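PDB 3O0D: triacylglycerol lipase, which probably hydrolyses the ester bonds of triacylglycerols, as a secreted, glycosylated lipase with an alpha/beta-hydrolase fold. Local coordinates for residues 23-28 / 294-299; 83-88 / 156-161. All blocks are in the same frame, centred on the assembly; numbering follows the deposited sequence.

Contact 1: 23-28 / 294-299; sequences RLANIG and VTEGVC
The C-terminal end of helix 12-27 lies against an irregular strip of backbone near the C-terminus, where Asn26 and Glu296 bring their CA atoms to 5.1 Å and Arg23 and Val294 theirs to 6.7 Å. In this alpha/beta-hydrolase fold the helix belongs to the N-terminal part of the lipase and 294-299 follows helix 285-290, so the contact joins the end of helix 12-27 to the C-terminal loop; the disulfide from Cys299, the last residue of the loop segment, to Cys30, two residues past the other segment, makes the link covalent. Asn26 carries the largest share of the interface. With CG anti to the backbone N (chi1 159°), its amide reaches across to the loop, where ND2 gives Thr295 O a bond of 2.8 Å that is weak because it is strongly bent (122°); the same nitrogen also bonds to Ile301 O, its stronger acceptor. Glu296 approaches from the loop 294-299, bent at chi2 (-69°) so that its carboxylate folds back over the helix. OE1 ends 3.0 Å from Asn26 N, too poorly aligned for a hydrogen bond, and 3.3 Å from Asn26 CB, while the methyl of Ala25 lies 3.9 Å from the same oxygen. An alanine in place of Glu296 would probably open a gap over Ala25 and the backbone of Asn26 and leave the Asn26 side chain less confined. Val294 spreads its two methyls over different partners: CG2 packs 3.9 Å from Asn26 ND2, and CG1 sits 3.7 Å from NH1 of Arg23, whose extended chain crosses it at about a right angle and whose NH1 is hydrogen-bonded to Gln46 OE1.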
loop_
_atom_site.group_PDB
_atom_site.type_symbol
_atom_site.label_atom_id
_atom_site.label_comp_id
_atom_site.label_asym_id
_atom_site.label_seq_id
_atom_site.Cartn_x
_atom_site.Cartn_y
_atom_site.Cartn_z
ATOM N N ARG A 23 -2.268 9.109 6.821
ATOM C CA ARG A 23 -3.087 9.126 7.987
ATOM C C ARG A 23 -4.127 7.983 8.003
ATOM O O ARG A 23 -4.316 7.394 8.981
ATOM C CB ARG A 23 -3.851 10.433 8.172
ATOM C CG ARG A 23 -3.036 11.698 8.288
ATOM C CD ARG A 23 -3.953 12.823 8.737
ATOM N NE ARG A 23 -3.389 14.138 8.603
ATOM C CZ ARG A 23 -2.552 14.688 9.448
ATOM N NH1 ARG A 23 -2.159 14.070 10.527
ATOM N NH2 ARG A 23 -2.134 15.893 9.201
ATOM N N LEU A 24 -4.786 7.740 6.898
ATOM C CA LEU A 24 -5.784 6.681 6.846
ATOM C C LEU A 24 -5.090 5.332 7.162
ATOM O O LEU A 24 -5.708 4.475 7.856
ATOM C CB LEU A 24 -6.454 6.586 5.478
ATOM C CG LEU A 24 -7.444 7.768 5.373
ATOM C CD1 LEU A 24 -7.819 7.891 3.832
ATOM C CD2 LEU A 24 -8.767 7.742 6.260
ATOM N N ALA A 25 -3.932 5.132 6.559
ATOM C CA ALA A 25 -3.156 3.860 6.883
ATOM C C ALA A 25 -2.838 3.759 8.319
ATOM O O ALA A 25 -2.919 2.632 8.900
ATOM C CB ALA A 25 -1.882 3.853 6.091
ATOM N N ASN A 26 -2.442 4.853 8.961
ATOM C CA ASN A 26 -2.143 4.873 10.439
ATOM C C ASN A 26 -3.299 4.461 11.245
ATOM O O ASN A 26 -3.156 3.660 12.179
ATOM C CB ASN A 26 -1.567 6.290 10.768
ATOM C CG ASN A 26 -1.663 6.668 12.210
ATOM O OD1 ASN A 26 -2.675 6.475 12.865
ATOM N ND2 ASN A 26 -0.607 7.344 12.695
ATOM N N ILE A 27 -4.523 4.881 10.827
ATOM C CA ILE A 27 -5.725 4.515 11.548
ATOM C C ILE A 27 -5.972 2.955 11.526
ATOM O O ILE A 27 -6.687 2.424 12.417
ATOM C CB ILE A 27 -6.927 5.388 11.003
ATOM C CG1 ILE A 27 -6.617 6.822 11.451
ATOM C CG2 ILE A 27 -8.322 4.941 11.654
ATOM C CD1 ILE A 27 -7.486 7.832 10.569
ATOM N N GLY A 28 -5.368 2.276 10.609
ATOM C CA GLY A 28 -5.516 0.809 10.489
ATOM C C GLY A 28 -4.912 0.189 11.742
ATOM O O GLY A 28 -5.367 -0.906 12.139
ATOM N N VAL A 294 3.346 10.953 8.960
ATOM C CA VAL A 294 3.030 10.725 10.350
ATOM C C VAL A 294 3.689 9.398 10.801
ATOM O O VAL A 294 4.114 8.680 9.987
ATOM C CB VAL A 294 1.531 10.618 10.603
ATOM C CG1 VAL A 294 0.828 11.835 10.162
ATOM C CG2 VAL A 294 0.986 9.487 9.849
ATOM N N THR A 295 3.764 9.167 12.106
ATOM C CA THR A 295 4.321 7.889 12.597
ATOM C C THR A 295 3.332 6.761 12.356
ATOM O O THR A 295 2.197 6.878 12.785
ATOM C CB THR A 295 4.638 8.007 14.106
ATOM O OG1 THR A 295 5.674 9.009 14.222
ATOM C CG2 THR A 295 5.218 6.654 14.530
ATOM N N GLU A 296 3.748 5.708 11.672
ATOM C CA GLU A 296 2.828 4.604 11.361
ATOM C C GLU A 296 3.081 3.526 12.419
ATOM O O GLU A 296 4.130 3.574 13.035
ATOM C CB GLU A 296 3.157 4.013 10.011
ATOM C CG GLU A 296 3.020 4.939 8.787
ATOM C CD GLU A 296 1.473 5.261 8.525
ATOM O OE1 GLU A 296 0.592 4.548 9.011
ATOM O OE2 GLU A 296 1.187 6.213 7.767
ATOM N N GLY A 297 2.052 2.720 12.704
ATOM C CA GLY A 297 2.271 1.494 13.499
ATOM C C GLY A 297 1.782 1.568 14.893
ATOM O O GLY A 297 1.739 0.504 15.582
ATOM N N VAL A 298 1.391 2.742 15.345
ATOM C CA VAL A 298 0.889 2.917 16.705
ATOM C C VAL A 298 -0.361 3.738 16.726
ATOM O O VAL A 298 -0.356 4.889 16.228
ATOM C CB VAL A 298 1.917 3.656 17.639
ATOM C CG1 VAL A 298 1.316 3.924 19.110
ATOM C CG2 VAL A 298 3.213 2.816 17.741
ATOM N N CYS A 299 -1.432 3.189 17.286
ATOM C CA CYS A 299 -2.682 3.943 17.336
ATOM C C CYS A 299 -2.575 5.073 18.355
ATOM O O CYS A 299 -2.032 4.910 19.480
ATOM C CB CYS A 299 -3.869 3.022 17.761
ATOM S SG CYS A 299 -5.404 3.915 17.868
#

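Contact 2: 83-88 / 156-161; sequences LVIRGT and IAVTGH
Leu83 and Val158 sit side by side on neighbouring parallel strands, 83-87 and 156-161, whose axes run 20° apart. Leu83 is bonded through both backbone atoms: its N to Ala157 O (2.9 Å) and its O to Thr159 N (3.0 Å). Ile85 N then donates to Thr159 O. The side chain of Val158 can be followed outward: CB stands 4.1 Å from Leu83 O, and CG1, anti to the backbone N, comes within 3.7 Å of that oxygen. The same methyl also meets Leu83 CD2 and, at 4.1 Å, Ile85 CD1, so one branch fills the angle between two neighbours while the side chain rests on Ala168 of helix 163-177. These are adjacent strands of the large alpha/beta-hydrolase sheet, and 156-161 leads into what looks like the nucleophile elbow, a GxSxG pattern that includes Gly160. A CB on Gly160 would fall 2.5 Å from Ile85 O. Past this point the strands part, and a water takes over the pairing, donating to Ile85 O at 2.8 Å and accepting from His161 N. On the face of Val84 and Thr159, the two CG2 methyls touch at 3.8 Å, while Thr159 OG1 is hydrogen-bonded to Val185 O.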
loop_
_atom_site.group_PDB
_atom_site.type_symbol
_atom_site.label_atom_id
_atom_site.label_comp_id
_atom_site.label_asym_id
_atom_site.label_seq_id
_atom_site.Cartn_x
_atom_site.Cartn_y
_atom_site.Cartn_z
ATOM N N LEU A 83 -10.776 1.367 1.803
ATOM C CA LEU A 83 -10.424 0.072 2.386
ATOM C C LEU A 83 -8.933 0.241 2.867
ATOM O O LEU A 83 -8.087 0.576 2.088
ATOM C CB LEU A 83 -10.468 -0.984 1.297
ATOM C CG LEU A 83 -9.960 -2.369 1.826
ATOM C CD1 LEU A 83 -10.749 -2.828 3.042
ATOM C CD2 LEU A 83 -10.127 -3.361 0.658
ATOM N N VAL A 84 -8.733 -0.023 4.177
ATOM C CA VAL A 84 -7.405 0.229 4.743
ATOM C C VAL A 84 -7.003 -1.094 5.389
ATOM O O VAL A 84 -7.809 -1.713 6.084
ATOM C CB VAL A 84 -7.525 1.244 5.830
ATOM C CG1 VAL A 84 -6.167 1.386 6.647
ATOM C CG2 VAL A 84 -7.881 2.674 5.199
ATOM N N ILE A 85 -5.763 -1.475 5.074
ATOM C CA ILE A 85 -5.313 -2.829 5.515
ATOM C C ILE A 85 -3.945 -2.692 6.202
ATOM O O ILE A 85 -3.131 -1.833 5.870
ATOM C CB ILE A 85 -5.108 -3.702 4.350
ATOM C CG1 ILE A 85 -6.320 -3.629 3.320
ATOM C CG2 ILE A 85 -5.064 -5.215 4.873
ATOM C CD1 ILE A 85 -5.959 -4.190 1.899
ATOM N N ARG A 86 -3.693 -3.594 7.163
ATOM C CA ARG A 86 -2.403 -3.640 7.826
ATOM C C ARG A 86 -2.139 -5.140 8.031
ATOM O O ARG A 86 -3.023 -5.943 7.874
ATOM C CB ARG A 86 -2.474 -2.915 9.216
ATOM C CG ARG A 86 -3.711 -3.294 10.080
ATOM C CD ARG A 86 -3.631 -3.281 11.577
ATOM N NE ARG A 86 -2.462 -3.850 12.190
ATOM C CZ ARG A 86 -2.340 -3.977 13.508
ATOM N NH1 ARG A 86 -3.330 -3.591 14.316
ATOM N NH2 ARG A 86 -1.235 -4.486 14.012
ATOM N N GLY A 87 -0.918 -5.485 8.335
ATOM C CA GLY A 87 -0.628 -6.858 8.909
ATOM C C GLY A 87 -1.120 -6.969 10.307
ATOM O O GLY A 87 -0.966 -6.058 11.143
ATOM N N THR A 88 -1.713 -8.151 10.680
ATOM C CA THR A 88 -2.110 -8.296 12.020
ATOM C C THR A 88 -0.932 -8.460 13.034
ATOM O O THR A 88 -0.988 -7.870 14.156
ATOM C CB THR A 88 -3.034 -9.547 12.203
ATOM O OG1 THR A 88 -4.156 -9.384 11.294
ATOM C CG2 THR A 88 -3.586 -9.588 13.677
ATOM N N ILE A 156 -13.369 4.422 -5.098
ATOM C CA ILE A 156 -12.806 3.428 -4.162
ATOM C C ILE A 156 -11.327 3.721 -4.021
ATOM O O ILE A 156 -10.631 3.865 -5.025
ATOM C CB ILE A 156 -12.973 2.035 -4.792
ATOM C CG1 ILE A 156 -14.459 1.712 -4.973
ATOM C CG2 ILE A 156 -12.238 0.933 -3.962
ATOM C CD1 ILE A 156 -14.721 0.648 -6.073
ATOM N N ALA A 157 -10.845 3.795 -2.772
ATOM C CA ALA A 157 -9.417 4.020 -2.509
ATOM C C ALA A 157 -8.920 2.938 -1.535
ATOM O O ALA A 157 -9.578 2.749 -0.478
ATOM C CB ALA A 157 -9.191 5.409 -1.826
ATOM N N VAL A 158 -7.823 2.275 -1.930
ATOM C CA VAL A 158 -7.269 1.175 -1.094
ATOM C C VAL A 158 -5.908 1.654 -0.628
ATOM O O VAL A 158 -5.112 2.077 -1.459
ATOM C CB VAL A 158 -7.126 -0.097 -1.863
ATOM C CG1 VAL A 158 -6.894 -1.262 -0.851
ATOM C CG2 VAL A 158 -8.476 -0.322 -2.578
ATOM N N THR A 159 -5.682 1.573 0.676
ATOM C CA THR A 159 -4.353 1.999 1.205
ATOM C C THR A 159 -3.889 1.082 2.326
ATOM O O THR A 159 -4.652 0.402 2.950
ATOM C CB THR A 159 -4.353 3.525 1.599
ATOM O OG1 THR A 159 -2.994 3.951 1.887
ATOM C CG2 THR A 159 -5.167 3.747 2.782
ATOM N N GLY A 160 -2.588 1.061 2.518
ATOM C CA GLY A 160 -2.091 0.281 3.701
ATOM C C GLY A 160 -0.602 0.530 3.799
ATOM O O GLY A 160 0.097 0.815 2.818
ATOM N N HIS A 161 -0.130 0.247 5.041
ATOM C CA HIS A 161 1.322 0.371 5.358
ATOM C C HIS A 161 1.901 -1.018 5.621
ATOM O O HIS A 161 1.173 -1.879 6.049
ATOM C CB HIS A 161 1.399 1.238 6.586
ATOM C CG HIS A 161 2.751 1.204 7.292
ATOM N ND1 HIS A 161 3.904 1.836 6.835
ATOM C CD2 HIS A 161 3.086 0.516 8.422
ATOM C CE1 HIS A 161 4.895 1.580 7.695
ATOM N NE2 HIS A 161 4.407 0.798 8.658
HETATM O O HOH W 1 -2.092 0.417 7.215
HETATM O O HOH W 2 1.222 -3.736 8.797
#

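Overall arrangement
The centres of contacts 1 and 2 are 11 Å apart, and the two touch directly. Along the chain the order is 23-28, 83-88, 156-161, 294-299, so both strands of contact 2 come between the helix near the N-terminus and the C-terminal loop that contact 1 brings together. Helix 12-27 covers the sheet face bearing Val84 and Thr159: Leu24 O lies 3.3 Å from Val84 CG1, and the Leu24 side chain reaches Thr159. Helices 127-150 and 163-177 pack on the other face. The side chain of Glu296 touches His161, whose ring also meets that of His289, a member of the probable Ser162-His289-Asp230 triad, so contact 1 borders the likely active site.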